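Local coordinates for Lin1840 protein (Listeria innocua serovar 6a, PDB 4ZOC) that probably hydrolyses terminal, non-reducing beta-D-glucosyl residues to release beta-D-glucose, as a family 3 glycoside hydrolase involved in beta-1,2-glucan metabolism, at residues Q12-E17 / R81-P85; M69-Q73 / P85-M89; N224-Q228 / E260-D264; L618-E622 / V695-G699; E640-Y645 / V705-S709. The protein carries 2 engineered substitutions. One frame throughout, in Å; residues are numbered along the deposited sequence.

Contact 1: residues Q12-E17 / R81-P85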
# COMPACT_ATOMS: atom_id res chain seq x y z
N GLN A 12 -40.74 -20.87 -21.75
CA GLN A 12 -40.59 -21.99 -22.70
C GLN A 12 -39.25 -22.70 -22.71
O GLN A 12 -39.14 -23.83 -23.23
CB GLN A 12 -40.85 -21.51 -24.11
CG GLN A 12 -42.25 -21.03 -24.36
CD GLN A 12 -42.26 -20.42 -25.77
OE1 GLN A 12 -41.53 -19.47 -26.06
NE2 GLN A 12 -43.00 -21.04 -26.67
N MET A 13 -38.20 -22.05 -22.20
CA MET A 13 -36.88 -22.66 -22.19
C MET A 13 -36.77 -23.82 -21.22
O MET A 13 -37.30 -23.79 -20.14
CB MET A 13 -35.80 -21.58 -21.89
CG MET A 13 -35.66 -20.49 -22.97
SD MET A 13 -34.72 -19.08 -22.37
CE MET A 13 -33.06 -19.66 -22.63
N THR A 14 -36.07 -24.85 -21.62
CA THR A 14 -35.73 -25.93 -20.77
C THR A 14 -34.68 -25.47 -19.75
O THR A 14 -34.03 -24.41 -19.92
CB THR A 14 -35.12 -27.14 -21.51
OG1 THR A 14 -33.87 -26.80 -22.14
CG2 THR A 14 -36.13 -27.74 -22.54
N LEU A 15 -34.51 -26.26 -18.71
CA LEU A 15 -33.46 -25.94 -17.71
C LEU A 15 -32.12 -25.86 -18.45
O LEU A 15 -31.37 -24.93 -18.23
CB LEU A 15 -33.38 -26.97 -16.57
CG LEU A 15 -32.36 -26.72 -15.42
CD1 LEU A 15 -32.67 -25.40 -14.77
CD2 LEU A 15 -32.37 -27.86 -14.42
N ASP A 16 -31.81 -26.84 -19.31
CA ASP A 16 -30.51 -26.86 -19.93
C ASP A 16 -30.33 -25.66 -20.86
O ASP A 16 -29.20 -25.10 -20.98
CB ASP A 16 -30.27 -28.16 -20.70
CG ASP A 16 -29.78 -29.29 -19.83
OD1 ASP A 16 -29.56 -29.15 -18.61
OD2 ASP A 16 -29.61 -30.40 -20.41
N GLU A 17 -31.42 -25.23 -21.51
CA GLU A 17 -31.33 -24.03 -22.38
C GLU A 17 -31.04 -22.77 -21.52
O GLU A 17 -30.25 -21.89 -21.89
CB GLU A 17 -32.63 -23.79 -23.15
CG GLU A 17 -32.75 -24.65 -24.39
CD GLU A 17 -34.12 -24.71 -24.99
OE1 GLU A 17 -35.12 -24.38 -24.30
OE2 GLU A 17 -34.15 -25.16 -26.16
N ARG A 81 -33.51 -23.64 -30.93
CA ARG A 81 -34.93 -24.07 -30.96
C ARG A 81 -35.91 -22.91 -30.88
O ARG A 81 -36.89 -22.87 -31.63
CB ARG A 81 -35.23 -25.04 -29.85
CG ARG A 81 -36.66 -25.57 -29.80
CD ARG A 81 -36.75 -26.58 -28.68
NE ARG A 81 -36.68 -25.97 -27.34
CZ ARG A 81 -37.72 -25.51 -26.64
NH1 ARG A 81 -38.93 -25.62 -27.15
NH2 ARG A 81 -37.57 -24.99 -25.40
N LEU A 82 -35.65 -21.94 -29.98
CA LEU A 82 -36.58 -20.83 -29.79
C LEU A 82 -36.25 -19.53 -30.51
O LEU A 82 -37.06 -18.60 -30.46
CB LEU A 82 -36.81 -20.54 -28.29
CG LEU A 82 -37.39 -21.69 -27.47
CD1 LEU A 82 -37.29 -21.39 -25.98
CD2 LEU A 82 -38.84 -21.97 -27.85
N GLY A 83 -35.12 -19.48 -31.24
CA GLY A 83 -34.81 -18.29 -32.01
C GLY A 83 -34.20 -17.17 -31.18
O GLY A 83 -34.49 -16.01 -31.39
N ILE A 84 -33.39 -17.57 -30.20
CA ILE A 84 -32.73 -16.59 -29.29
C ILE A 84 -31.33 -16.29 -29.84
O ILE A 84 -30.42 -17.16 -29.75
CB ILE A 84 -32.64 -17.10 -27.85
CG1 ILE A 84 -34.02 -17.42 -27.28
CG2 ILE A 84 -32.07 -16.02 -26.93
CD1 ILE A 84 -33.91 -18.19 -25.97
N PRO A 85 -31.18 -15.12 -30.51
CA PRO A 85 -29.90 -14.79 -31.12
C PRO A 85 -28.82 -14.60 -30.09
O PRO A 85 -29.10 -14.31 -28.93
CB PRO A 85 -30.14 -13.43 -31.83
CG PRO A 85 -31.57 -13.20 -31.74
CD PRO A 85 -32.09 -13.97 -30.55
O HOH W 1 -41.18 -24.86 -25.38
O HOH W 2 -33.90 -22.42 -27.58
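Q12 meets R81 through its backbone carbonyl, at the point where the chain leaves one short helix and enters the next by way of a capping box in the TIM-barrel domain. R81 NH2 gives a hydrogen bond to Q12 O (2.9 Å), approaching from above the carbonyl plane, although the oxygen itself lies in the guanidinium plane. A water joins Q12 O to R81 NH1 as well.

M13 turns its flexible, apolar side chain to L82 and I84. Its CG packs on L82 CD1 at 3.5 Å, and the bend at chi3 (83°) brings CE up to I84 CD1, tip to tip, at 3.7 Å. V329 of helix 322-338 lies against the same methionine, so the unbranched thioether packs between that helix and the loop. T14 is the N-cap: its OG1 accepts from E17 N, and T14 N donates to E17 OE1, which completes the box.

E17 then does a second job. Its carboxylate is nearly coplanar with the guanidinium of R81, the two planes only 4° apart, and is gripped side-on, with R81 NE on OE2 (2.9 Å) and R81 NH2 on OE1 (2.8 Å). Both oxygens use their syn lone pairs. OE1 thus takes two donors, the arginine and T14 N, which would fix the rotation of the carboxylate. L82 CD2 covers one face of the guanidinium, off toward its rim. A second water accepts from L82 N at 3.0 Å and gives a weak bond to E17 OE2.

Contact 2: residues M69-Q73 / P85-M89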
# COMPACT_ATOMS: atom_id res chain seq x y z
N MET A 69 -19.06 -12.77 -37.31
CA MET A 69 -20.35 -12.60 -36.63
C MET A 69 -21.52 -13.18 -37.47
O MET A 69 -22.34 -13.99 -36.99
CB MET A 69 -20.55 -11.12 -36.34
CG MET A 69 -21.86 -10.71 -35.70
SD MET A 69 -23.34 -10.69 -36.69
CE MET A 69 -23.11 -9.12 -37.55
N ILE A 70 -21.59 -12.79 -38.71
CA ILE A 70 -22.73 -13.22 -39.57
C ILE A 70 -22.78 -14.72 -39.73
O ILE A 70 -23.86 -15.32 -39.62
CB ILE A 70 -22.72 -12.51 -40.93
CG1 ILE A 70 -23.04 -11.03 -40.77
CG2 ILE A 70 -23.71 -13.17 -41.92
CD1 ILE A 70 -22.53 -10.18 -41.92
N GLY A 71 -21.61 -15.34 -39.92
CA GLY A 71 -21.51 -16.80 -40.10
C GLY A 71 -21.98 -17.51 -38.84
O GLY A 71 -22.72 -18.47 -38.90
N ILE A 72 -21.51 -17.02 -37.68
CA ILE A 72 -21.83 -17.61 -36.42
C ILE A 72 -23.29 -17.45 -36.10
O ILE A 72 -23.91 -18.43 -35.66
CB ILE A 72 -20.94 -17.03 -35.30
CG1 ILE A 72 -19.50 -17.52 -35.42
CG2 ILE A 72 -21.48 -17.39 -33.91
CD1 ILE A 72 -18.53 -16.70 -34.56
N GLN A 73 -23.83 -16.22 -36.24
CA GLN A 73 -25.21 -15.94 -35.91
C GLN A 73 -26.13 -16.75 -36.88
O GLN A 73 -27.18 -17.32 -36.48
CB GLN A 73 -25.48 -14.46 -36.03
CG GLN A 73 -26.85 -13.98 -35.56
CD GLN A 73 -26.94 -13.98 -34.03
OE1 GLN A 73 -27.01 -15.06 -33.40
NE2 GLN A 73 -26.94 -12.80 -33.44
N PRO A 85 -31.18 -15.12 -30.51
CA PRO A 85 -29.90 -14.79 -31.12
C PRO A 85 -28.82 -14.60 -30.09
O PRO A 85 -29.10 -14.31 -28.93
CB PRO A 85 -30.14 -13.43 -31.83
CG PRO A 85 -31.57 -13.20 -31.74
CD PRO A 85 -32.09 -13.97 -30.55
N LEU A 86 -27.59 -14.81 -30.54
CA LEU A 86 -26.39 -14.51 -29.75
C LEU A 86 -26.17 -13.05 -29.57
O LEU A 86 -26.47 -12.23 -30.45
CB LEU A 86 -25.15 -15.08 -30.44
CG LEU A 86 -25.03 -16.61 -30.41
CD1 LEU A 86 -24.11 -17.06 -31.47
CD2 LEU A 86 -24.54 -17.07 -29.06
N VAL A 87 -25.59 -12.68 -28.41
CA VAL A 87 -25.10 -11.30 -28.25
C VAL A 87 -23.56 -11.33 -28.32
O VAL A 87 -22.96 -12.26 -27.79
CB VAL A 87 -25.63 -10.58 -26.93
CG1 VAL A 87 -25.33 -11.41 -25.67
CG2 VAL A 87 -25.12 -9.15 -26.91
N PHE A 88 -22.98 -10.38 -29.06
CA PHE A 88 -21.54 -10.31 -29.39
C PHE A 88 -20.92 -9.15 -28.64
O PHE A 88 -21.34 -7.98 -28.79
CB PHE A 88 -21.36 -10.08 -30.90
CG PHE A 88 -21.64 -11.32 -31.74
CD1 PHE A 88 -22.96 -11.74 -32.00
CD2 PHE A 88 -20.57 -12.08 -32.22
CE1 PHE A 88 -23.17 -12.89 -32.73
CE2 PHE A 88 -20.77 -13.22 -32.99
CZ PHE A 88 -22.08 -13.64 -33.22
N MET A 89 -19.90 -9.47 -27.87
CA MET A 89 -19.20 -8.50 -27.06
C MET A 89 -17.71 -8.46 -27.39
O MET A 89 -17.12 -9.47 -27.87
CB MET A 89 -19.36 -8.89 -25.60
CG MET A 89 -20.77 -9.23 -25.19
SD MET A 89 -21.05 -9.07 -23.42
CE MET A 89 -22.66 -9.82 -23.34
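M69 lies across the ring of F88 at about a right angle, and its atoms can be followed as they approach and leave the ring face. CB comes first, 4.0 Å from F88 CE2 near the rim. With CG set anti to the backbone N (chi1 177°), the next carbon sits over the middle of the face, 3.7 Å from the ring centroid and 4° off its normal, a nearly ideal CH-pi contact. SD follows above the same face but farther off, 4.8 Å from the centroid, as a Met-aromatic contact. The bends at chi2 and chi3 then lead CE away, and L349 also touches the side chain. A methionine suits this place because it is apolar, polarisable and supple enough to rise from the ring face and turn away.

Beside the ring, the beta-branch methyl I72 CG2 touches both L86 CD1 (3.6 Å) and F88 CZ. Q73 supplies the polar part of the buried interface. Its amide slides past L86 and pairs with the backbone of that residue: OE1 accepts from L86 N (2.9 Å) in the carbonyl plane, on a lone pair, while NE2 donates to L86 O (3.1 Å). A glutamine can answer both an N-H and a C=O with one flat group, here just ahead of the strand, and NE2 also bonds to P345 O. The whole arrangement is the helix-to-strand packing of a beta-alpha-beta unit, strand 59-61, helix 66-79 and strand 87-90, in the parallel TIM barrel.

Contact 3: residues N224-Q228 / E260-D264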
# COMPACT_ATOMS: atom_id res chain seq x y z
N ASN A 224 -20.59 4.12 -10.16
CA ASN A 224 -21.94 4.54 -9.89
C ASN A 224 -22.38 5.58 -10.90
O ASN A 224 -23.52 5.57 -11.38
CB ASN A 224 -22.10 5.06 -8.44
CG ASN A 224 -23.50 5.52 -8.18
OD1 ASN A 224 -24.42 4.75 -8.24
ND2 ASN A 224 -23.69 6.82 -8.10
N ALA A 225 -21.50 6.52 -11.24
CA ALA A 225 -21.85 7.61 -12.15
C ALA A 225 -22.16 7.05 -13.51
O ALA A 225 -23.15 7.42 -14.14
CB ALA A 225 -20.78 8.65 -12.25
N ALA A 226 -21.37 6.07 -13.95
CA ALA A 226 -21.64 5.44 -15.24
C ALA A 226 -22.91 4.60 -15.30
O ALA A 226 -23.62 4.53 -16.30
CB ALA A 226 -20.40 4.61 -15.61
N ILE A 227 -23.19 3.94 -14.20
CA ILE A 227 -24.39 3.13 -14.03
C ILE A 227 -25.60 4.06 -14.07
O ILE A 227 -26.59 3.82 -14.82
CB ILE A 227 -24.29 2.31 -12.76
CG1 ILE A 227 -23.29 1.16 -12.91
CG2 ILE A 227 -25.67 1.73 -12.33
CD1 ILE A 227 -22.88 0.64 -11.54
N GLN A 228 -25.54 5.16 -13.32
CA GLN A 228 -26.67 6.11 -13.31
C GLN A 228 -26.88 6.80 -14.65
O GLN A 228 -28.02 7.16 -15.04
CB GLN A 228 -26.56 7.14 -12.16
CG GLN A 228 -26.51 6.57 -10.75
CD GLN A 228 -27.36 5.30 -10.55
OE1 GLN A 228 -28.50 5.19 -11.05
NE2 GLN A 228 -26.78 4.30 -9.90
N GLU A 260 -28.37 -0.74 -3.88
CA GLU A 260 -28.11 0.67 -3.72
C GLU A 260 -27.92 1.42 -5.03
O GLU A 260 -28.46 2.50 -5.23
CB GLU A 260 -26.91 0.92 -2.80
CG GLU A 260 -27.07 0.27 -1.41
CD GLU A 260 -25.84 0.43 -0.52
OE1 GLU A 260 -24.85 1.02 -0.99
OE2 GLU A 260 -25.87 -0.00 0.65
N MET A 261 -27.20 0.83 -5.96
CA MET A 261 -26.99 1.46 -7.25
C MET A 261 -28.12 1.17 -8.24
O MET A 261 -28.14 1.73 -9.30
CB MET A 261 -25.66 1.02 -7.84
CG MET A 261 -24.46 1.63 -7.09
SD MET A 261 -22.92 1.09 -7.86
CE MET A 261 -21.82 1.62 -6.55
N GLU A 262 -29.01 0.26 -7.89
CA GLU A 262 -30.24 -0.02 -8.71
C GLU A 262 -29.90 -0.53 -10.09
O GLU A 262 -30.65 -0.30 -11.06
CB GLU A 262 -31.13 1.23 -8.82
CG GLU A 262 -31.61 1.75 -7.50
CD GLU A 262 -32.60 2.88 -7.73
OE1 GLU A 262 -32.14 4.02 -7.78
OE2 GLU A 262 -33.79 2.66 -7.94
N PHE A 263 -28.80 -1.28 -10.20
CA PHE A 263 -28.43 -1.83 -11.51
C PHE A 263 -29.27 -3.08 -11.79
O PHE A 263 -29.28 -4.01 -10.98
CB PHE A 263 -26.95 -2.14 -11.51
CG PHE A 263 -26.47 -2.85 -12.74
CD1 PHE A 263 -26.43 -2.13 -13.96
CD2 PHE A 263 -26.15 -4.22 -12.74
CE1 PHE A 263 -26.06 -2.76 -15.13
CE2 PHE A 263 -25.77 -4.85 -13.95
CZ PHE A 263 -25.72 -4.12 -15.13
N ASP A 264 -29.93 -3.11 -12.95
CA ASP A 264 -30.76 -4.23 -13.31
C ASP A 264 -30.38 -4.85 -14.65
O ASP A 264 -31.21 -5.54 -15.23
CB ASP A 264 -32.25 -3.82 -13.39
CG ASP A 264 -33.21 -5.04 -13.39
OD1 ASP A 264 -33.01 -6.03 -12.66
OD2 ASP A 264 -34.21 -5.02 -14.12
O HOH W 3 -29.36 2.60 -11.76
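M261 faces N224, I227 and Q228 where helix 250-260 has just ended and the chain turns toward strand 266-268, so the contact ties two neighbouring outer helices of the TIM barrel together. Its side chain runs out extended beyond CG and reaches out to helix 221-228. CG comes within 3.3 Å of N224 OD1, CE reaches N224 CB at 3.9 Å, and SD meets I227 CD1 at 3.7 Å, the M261 and I227 side chains crossing at about a right angle. A long, unbranched thioether can reach both N224 and I227, and F193 and L220 also touch it.

The backbone of M261 is held as well. Its carbonyl oxygen, at the end of a helix, accepts from Q228 NE2 in an almost straight bond (172°), and the same nitrogen gives its other proton to N224 OD1, one turn earlier on the helix. The bend at chi2 (-35°) curls the glutamine chain back so that NE2 lies between N224 OD1 and M261 O.

E262 takes positive phi (63°), which turns the chain out of the helix and into F263. F263 also touches L257, and its CB lies 4.2 Å from I227 CG2.

Contact 4: residues L618-E622 / V695-G699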
# COMPACT_ATOMS: atom_id res chain seq x y z
N LEU A 618 -22.71 30.12 3.20
CA LEU A 618 -23.59 29.31 2.38
C LEU A 618 -24.40 28.54 3.37
O LEU A 618 -23.91 28.17 4.49
CB LEU A 618 -22.75 28.31 1.62
CG LEU A 618 -23.03 27.92 0.22
CD1 LEU A 618 -23.29 29.13 -0.65
CD2 LEU A 618 -21.84 27.11 -0.27
N ASN A 619 -25.65 28.34 3.02
CA ASN A 619 -26.48 27.43 3.78
C ASN A 619 -26.14 26.02 3.42
O ASN A 619 -25.55 25.77 2.39
CB ASN A 619 -27.93 27.74 3.51
CG ASN A 619 -28.39 29.02 4.22
OD1 ASN A 619 -28.91 29.90 3.59
ND2 ASN A 619 -28.23 29.08 5.51
N LEU A 620 -26.50 25.09 4.29
CA LEU A 620 -26.43 23.71 3.96
C LEU A 620 -27.35 23.47 2.80
O LEU A 620 -28.42 24.13 2.65
CB LEU A 620 -26.84 22.87 5.14
CG LEU A 620 -25.93 22.88 6.37
CD1 LEU A 620 -26.65 22.60 7.70
CD2 LEU A 620 -24.72 21.91 6.15
N GLY A 621 -26.98 22.50 1.97
CA GLY A 621 -27.82 22.13 0.82
C GLY A 621 -27.72 23.11 -0.34
O GLY A 621 -28.30 22.90 -1.37
N GLU A 622 -27.01 24.20 -0.18
CA GLU A 622 -26.96 25.21 -1.16
C GLU A 622 -25.73 25.03 -2.03
O GLU A 622 -24.69 24.63 -1.53
CB GLU A 622 -26.88 26.53 -0.45
CG GLU A 622 -26.95 27.72 -1.40
CD GLU A 622 -27.09 29.06 -0.67
OE1 GLU A 622 -26.87 29.22 0.56
OE2 GLU A 622 -27.38 29.98 -1.38
N VAL A 695 -23.21 12.55 4.20
CA VAL A 695 -23.57 13.69 5.02
C VAL A 695 -22.99 14.95 4.55
O VAL A 695 -21.97 15.00 3.84
CB VAL A 695 -23.11 13.47 6.46
CG1 VAL A 695 -23.81 12.26 7.01
CG2 VAL A 695 -21.62 13.31 6.59
N GLN A 696 -23.61 16.04 4.98
CA GLN A 696 -22.99 17.35 4.89
C GLN A 696 -22.98 17.96 6.29
O GLN A 696 -24.00 18.02 6.97
CB GLN A 696 -23.75 18.27 3.90
CG GLN A 696 -23.02 19.57 3.66
CD GLN A 696 -23.73 20.64 2.85
OE1 GLN A 696 -24.94 20.54 2.50
NE2 GLN A 696 -22.94 21.66 2.49
N GLU A 697 -21.84 18.42 6.73
CA GLU A 697 -21.65 18.93 8.07
C GLU A 697 -21.38 20.44 7.91
O GLU A 697 -20.64 20.87 6.98
CB GLU A 697 -20.41 18.27 8.74
CG GLU A 697 -20.60 16.82 9.02
CD GLU A 697 -19.38 16.11 9.58
OE1 GLU A 697 -18.25 16.63 9.50
OE2 GLU A 697 -19.60 15.02 10.10
N PRO A 698 -21.99 21.27 8.81
CA PRO A 698 -21.66 22.69 8.82
C PRO A 698 -20.18 22.85 9.17
O PRO A 698 -19.61 22.01 9.96
CB PRO A 698 -22.57 23.30 9.87
CG PRO A 698 -23.03 22.15 10.69
CD PRO A 698 -22.86 20.85 9.91
N GLY A 699 -19.59 23.87 8.56
CA GLY A 699 -18.24 24.26 8.89
C GLY A 699 -17.56 24.94 7.71
O GLY A 699 -18.20 25.26 6.73
O HOH W 4 -23.91 23.89 0.92
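L620 and Q696 slide past each other in opposite directions, and their side chains make the first shell of this surface contact. L620 CD2 rests on the aliphatic and amide part of Q696, 3.7 Å from CD, and a little farther on it reaches P698, at 4.3 Å from CD. The polar end of Q696 does the other half of the work: OE1 accepts from G621 N at 2.9 Å. Because the chain is extended from CB onward, with CG anti to the backbone N (chi1 -173°), the amide is carried right across to the turn.

The turn is the next shell. N619 to E622 form a type II beta turn, and G621 holds the third position, where phi is positive (77°) and a residue without a side chain fits easily. E622 OE1 accepts from N619 N at 2.9 Å, which would steady the turn. A water accepts from Q696 NE2 and donates to both N619 O and E622 O (2.7 Å), so both ends of the glutamine amide are engaged.

Farther out, V719 of strand 712-720 touches both L620 and Q696. E697 OE2 is hydrogen-bonded to S652 OG, and the glutamate side chain lies about 5 Å from the magnesium ion bound by D648 and T650.

The chemistry implies that strand 617-620 and the run into strand 699-706 are joined in part by one side-chain amide that both donates and accepts, with a leucine methyl packed on the glutamine's CG and CD.

Contact 5: residues E640-Y645 / V705-S709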
# COMPACT_ATOMS: atom_id res chain seq x y z
N GLU A 640 -6.39 26.21 -21.87
CA GLU A 640 -6.02 26.07 -20.49
C GLU A 640 -7.12 25.26 -19.81
O GLU A 640 -8.31 25.32 -20.19
CB GLU A 640 -5.94 27.48 -19.83
CG GLU A 640 -5.52 27.49 -18.35
CD GLU A 640 -4.18 26.80 -18.10
OE1 GLU A 640 -3.11 27.44 -17.95
OE2 GLU A 640 -4.20 25.54 -18.07
N VAL A 641 -6.75 24.51 -18.78
CA VAL A 641 -7.73 23.70 -17.99
C VAL A 641 -7.91 24.38 -16.67
O VAL A 641 -7.06 24.28 -15.77
CB VAL A 641 -7.32 22.19 -17.84
CG1 VAL A 641 -8.37 21.41 -17.02
CG2 VAL A 641 -7.17 21.58 -19.18
N ILE A 642 -9.07 25.07 -16.53
CA ILE A 642 -9.44 25.69 -15.23
C ILE A 642 -9.92 24.54 -14.34
O ILE A 642 -10.74 23.73 -14.78
CB ILE A 642 -10.54 26.72 -15.36
CG1 ILE A 642 -10.09 27.83 -16.34
CG2 ILE A 642 -10.96 27.18 -13.99
CD1 ILE A 642 -11.17 28.83 -16.79
N GLN A 643 -9.37 24.45 -13.13
CA GLN A 643 -9.69 23.42 -12.13
C GLN A 643 -10.21 24.07 -10.87
O GLN A 643 -9.60 25.04 -10.39
CB GLN A 643 -8.45 22.57 -11.80
CG GLN A 643 -7.88 21.91 -13.05
CD GLN A 643 -6.44 21.58 -13.00
OE1 GLN A 643 -5.93 21.04 -12.01
NE2 GLN A 643 -5.77 21.83 -14.07
N VAL A 644 -11.26 23.48 -10.30
CA VAL A 644 -11.79 23.93 -9.00
C VAL A 644 -11.76 22.77 -8.02
O VAL A 644 -12.34 21.70 -8.28
CB VAL A 644 -13.20 24.49 -9.12
CG1 VAL A 644 -13.70 24.98 -7.78
CG2 VAL A 644 -13.27 25.56 -10.20
N TYR A 645 -11.11 23.03 -6.87
CA TYR A 645 -11.00 22.11 -5.79
C TYR A 645 -11.70 22.61 -4.52
O TYR A 645 -11.81 23.83 -4.23
CB TYR A 645 -9.51 21.86 -5.50
CG TYR A 645 -8.69 21.31 -6.64
CD1 TYR A 645 -8.13 22.16 -7.56
CD2 TYR A 645 -8.37 19.97 -6.70
CE1 TYR A 645 -7.34 21.69 -8.60
CE2 TYR A 645 -7.63 19.45 -7.77
CZ TYR A 645 -7.11 20.31 -8.69
OH TYR A 645 -6.36 19.85 -9.71
N VAL A 705 -9.08 27.74 -6.90
CA VAL A 705 -9.35 27.90 -8.32
C VAL A 705 -7.99 28.07 -9.02
O VAL A 705 -7.19 28.96 -8.68
CB VAL A 705 -10.21 29.14 -8.60
CG1 VAL A 705 -10.45 29.21 -10.11
CG2 VAL A 705 -11.55 29.03 -7.89
N GLY A 706 -7.73 27.27 -10.03
CA GLY A 706 -6.46 27.46 -10.71
C GLY A 706 -6.28 26.54 -11.89
O GLY A 706 -7.24 26.05 -12.48
N THR A 707 -5.01 26.25 -12.19
CA THR A 707 -4.64 25.55 -13.43
C THR A 707 -3.82 24.24 -13.22
O THR A 707 -3.34 23.65 -14.19
CB THR A 707 -3.84 26.47 -14.37
OG1 THR A 707 -2.69 26.98 -13.64
CG2 THR A 707 -4.69 27.64 -14.85
N SER A 708 -3.64 23.90 -11.96
CA SER A 708 -3.20 22.62 -11.41
C SER A 708 -3.65 22.45 -9.98
O SER A 708 -4.29 23.32 -9.40
CB SER A 708 -1.69 22.46 -11.49
OG SER A 708 -0.97 23.13 -10.48
N SER A 709 -3.31 21.30 -9.38
CA SER A 709 -3.62 21.08 -7.97
C SER A 709 -2.76 21.92 -7.05
O SER A 709 -3.08 21.99 -5.88
CB SER A 709 -3.51 19.62 -7.55
OG SER A 709 -2.19 19.10 -7.73
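Q643 and Y645 both set CG beside the backbone N (chi1 -57° and -58°), which sends side chains two residues apart, on one face of the strand, toward S708 and S709, in the loop that follows strand 699-706. The setting is an antiparallel strand pair in the mixed sheet of the fibronectin type III-like domain. Here Q643 and G706 form a hydrogen-bonded pair, with Q643 N to G706 O at 2.7 Å and G706 N to Q643 O at 2.9 Å, and V644 faces V705 as the following non-hydrogen-bonded pair. G706 has no side chain, and it pairs with Q643 through backbone alone.

The Q643 amide is buried, and its atoms are used on several sides. NE2 donates to V641 O on its own strand and weakly to G599 O, while OE1 accepts from Y645 OH at 2.6 Å, in the carbonyl plane. This short bond ties the tyrosine's tip to the glutamine, and OE1 also lies close to S708 CA. The Y645 ring meets S709 along its outer end, with CZ 3.6 Å from S709 CA.

At the other end, E640 crosses T707 at about a right angle. The glutamate's bend at chi2 (56°) lays its carboxylate beside the threonine methyl, though its charge is held by a salt bridge to K549. Between E640 and T707 the nearest atoms are E640 CD and T707 CG2, 3.4 Å apart.

How the contacts relate
Contacts 1, 2 and 3 belong to the TIM-barrel part of the chain, while contacts 4 and 5 reach one mixed sheet, that of the fibronectin type III-like region, with centres 23 Å apart. Contacts 1 and 2 share P85, in the loop just before strand 87-90; their centres are 16 Å apart. Contact 3 lies about 28 Å, centre to centre, from contact 2 and is nearer to contact 4, 26 Å. The first three lie away from the glucose pocket of W271, W409 and E473; contact 4 alone comes close to the magnesium ion, about 5 Å from E697's side chain.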